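Local structure of transcriptional regulator (Mesorhizobium loti, 3BHQ) at residues Thr80-Ala85 / Gly90-Leu95. The protein probably binds DNA as a TetR-family transcriptional regulator, with a helix-turn-helix motif predicted near its N-terminus. Residues are numbered along the deposited sequence; the frame is centred on the assembly and turned at random.
Sequences TLLSEA and GGLQQL
Leu82 lies against Gly91, Leu92 and Leu95, and its two methyl groups divide the work. The first meets backbone. Leu82 CD1 rests 3.5 Å from Gly91 C and lies nearly as close to Leu92 N. The second meets side chains. Leu82 CD2 touches Leu92 CD2 at 3.6 Å and Leu95 CD2 at 3.6 Å. The Leu82 and Leu95 side chains run at about a right angle to each other, and Leu92 meets Leu82 on a slant. With CG of Leu82 anti to the backbone N (chi1 174°), the fork of the side chain reaches across to helix 88-103.

Glycine makes the close approach possible. The CA atoms of Leu82 and Gly91 are 5.3 Å apart. A CB on Gly91 would point toward 80-85 and run into both Leu82 CD1 and Ala85 CB. Ala85, in the loop between helix 56-83 and helix 88-103, sets its CB 3.9 Å from Gly91 CA.

Other helices extend the apolar cluster. Leu82 also touches Cys144 and Leu148 of helix 123-150, while Leu92 reaches Phe145 there and Val199, Phe202 and Leu203 of helix 188-206. Cutting Leu82 back to an alanine would probably open a gap over Gly91 and leave CD2 of Leu92 and CD2 of Leu95 without the methyl they share.

No hydrogen bond or salt bridge crosses between 80-85 and 90-95. At this corner, where helix 56-83 gives way to helix 88-103, the contact between the two segments therefore rests on shape fit and burial of apolar groups.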
loop_
_atom_site.group_PDB
_atom_site.type_symbol
_atom_site.label_atom_id
_atom_site.label_comp_id
_atom_site.label_asym_id
_atom_site.label_seq_id
_atom_site.Cartn_x
_atom_site.Cartn_y
_atom_site.Cartn_z
ATOM N N THR A 80 2.176 -8.090 -23.125
ATOM C CA THR A 80 2.394 -8.577 -24.505
ATOM C C THR A 80 1.697 -7.657 -25.518
ATOM O O THR A 80 2.296 -7.330 -26.540
ATOM C CB THR A 80 1.922 -10.030 -24.712
ATOM O OG1 THR A 80 2.693 -10.894 -23.868
ATOM C CG2 THR A 80 2.122 -10.471 -26.179
ATOM N N LEU A 81 0.464 -7.236 -25.233
ATOM C CA LEU A 81 -0.246 -6.294 -26.129
ATOM C C LEU A 81 0.535 -5.003 -26.302
ATOM O O LEU A 81 0.691 -4.558 -27.434
ATOM C CB LEU A 81 -1.655 -5.978 -25.642
ATOM C CG LEU A 81 -2.653 -7.137 -25.691
ATOM C CD1 LEU A 81 -3.934 -6.777 -24.940
ATOM C CD2 LEU A 81 -2.949 -7.546 -27.134
ATOM N N LEU A 82 1.084 -4.437 -25.204
ATOM C CA LEU A 82 1.896 -3.189 -25.286
ATOM C C LEU A 82 3.086 -3.362 -26.227
ATOM O O LEU A 82 3.449 -2.431 -26.960
ATOM C CB LEU A 82 2.417 -2.737 -23.920
ATOM C CG LEU A 82 3.393 -1.546 -23.886
ATOM C CD1 LEU A 82 2.812 -0.332 -24.629
ATOM C CD2 LEU A 82 3.821 -1.155 -22.476
ATOM N N SER A 83 3.694 -4.543 -26.200
ATOM C CA SER A 83 4.799 -4.869 -27.113
ATOM C C SER A 83 4.373 -4.861 -28.598
ATOM O O SER A 83 5.208 -4.778 -29.470
ATOM C CB SER A 83 5.429 -6.220 -26.749
ATOM O OG SER A 83 4.627 -7.301 -27.187
ATOM N N GLU A 84 3.074 -4.987 -28.873
ATOM C CA GLU A 84 2.527 -4.947 -30.246
ATOM C C GLU A 84 2.018 -3.546 -30.664
ATOM O O GLU A 84 1.576 -3.376 -31.806
ATOM C CB GLU A 84 1.425 -6.022 -30.377
ATOM C CG GLU A 84 1.986 -7.467 -30.138
ATOM C CD GLU A 84 0.936 -8.564 -29.959
ATOM O OE1 GLU A 84 -0.268 -8.267 -29.774
ATOM O OE2 GLU A 84 1.336 -9.756 -29.976
ATOM N N ALA A 85 2.102 -2.545 -29.786
ATOM C CA ALA A 85 1.635 -1.198 -30.112
ATOM C C ALA A 85 2.686 -0.453 -30.913
ATOM O O ALA A 85 3.896 -0.591 -30.663
ATOM C CB ALA A 85 1.291 -0.418 -28.857
ATOM N N GLY A 90 -0.506 5.861 -26.498
ATOM C CA GLY A 90 -1.746 5.068 -26.531
ATOM C C GLY A 90 -1.566 3.661 -25.977
ATOM O O GLY A 90 -2.412 3.159 -25.259
ATOM N N GLY A 91 -0.457 3.008 -26.333
ATOM C CA GLY A 91 -0.169 1.667 -25.867
ATOM C C GLY A 91 -0.062 1.614 -24.353
ATOM O O GLY A 91 -0.663 0.750 -23.723
ATOM N N LEU A 92 0.669 2.566 -23.788
ATOM C CA LEU A 92 0.800 2.659 -22.317
ATOM C C LEU A 92 -0.515 3.007 -21.637
ATOM O O LEU A 92 -0.768 2.519 -20.528
ATOM C CB LEU A 92 1.907 3.634 -21.905
ATOM C CG LEU A 92 3.327 3.082 -22.054
ATOM C CD1 LEU A 92 4.378 4.195 -22.119
ATOM C CD2 LEU A 92 3.617 2.057 -20.959
ATOM N N GLN A 93 -1.312 3.876 -22.255
ATOM C CA GLN A 93 -2.650 4.202 -21.753
ATOM C C GLN A 93 -3.501 2.939 -21.673
ATOM O O GLN A 93 -4.153 2.688 -20.657
ATOM C CB GLN A 93 -3.374 5.217 -22.606
ATOM C CG GLN A 93 -2.886 6.633 -22.490
ATOM C CD GLN A 93 -3.522 7.575 -23.496
ATOM O OE1 GLN A 93 -4.291 7.153 -24.370
ATOM N NE2 GLN A 93 -3.177 8.850 -23.413
ATOM N N GLN A 94 -3.484 2.122 -22.741
ATOM C CA GLN A 94 -4.262 0.874 -22.717
ATOM C C GLN A 94 -3.784 -0.065 -21.631
ATOM O O GLN A 94 -4.604 -0.656 -20.929
ATOM C CB GLN A 94 -4.321 0.207 -24.121
ATOM C CG GLN A 94 -5.078 1.037 -25.141
ATOM C CD GLN A 94 -6.518 1.311 -24.703
ATOM O OE1 GLN A 94 -7.260 0.381 -24.402
ATOM N NE2 GLN A 94 -6.885 2.574 -24.634
ATOM N N LEU A 95 -2.473 -0.185 -21.450
ATOM C CA LEU A 95 -1.924 -1.022 -20.366
ATOM C C LEU A 95 -2.342 -0.485 -18.996
ATOM O O LEU A 95 -2.824 -1.258 -18.150
ATOM C CB LEU A 95 -0.385 -1.091 -20.429
ATOM C CG LEU A 95 0.370 -1.812 -19.310
ATOM C CD1 LEU A 95 -0.140 -3.260 -19.250
ATOM C CD2 LEU A 95 1.867 -1.773 -19.500
#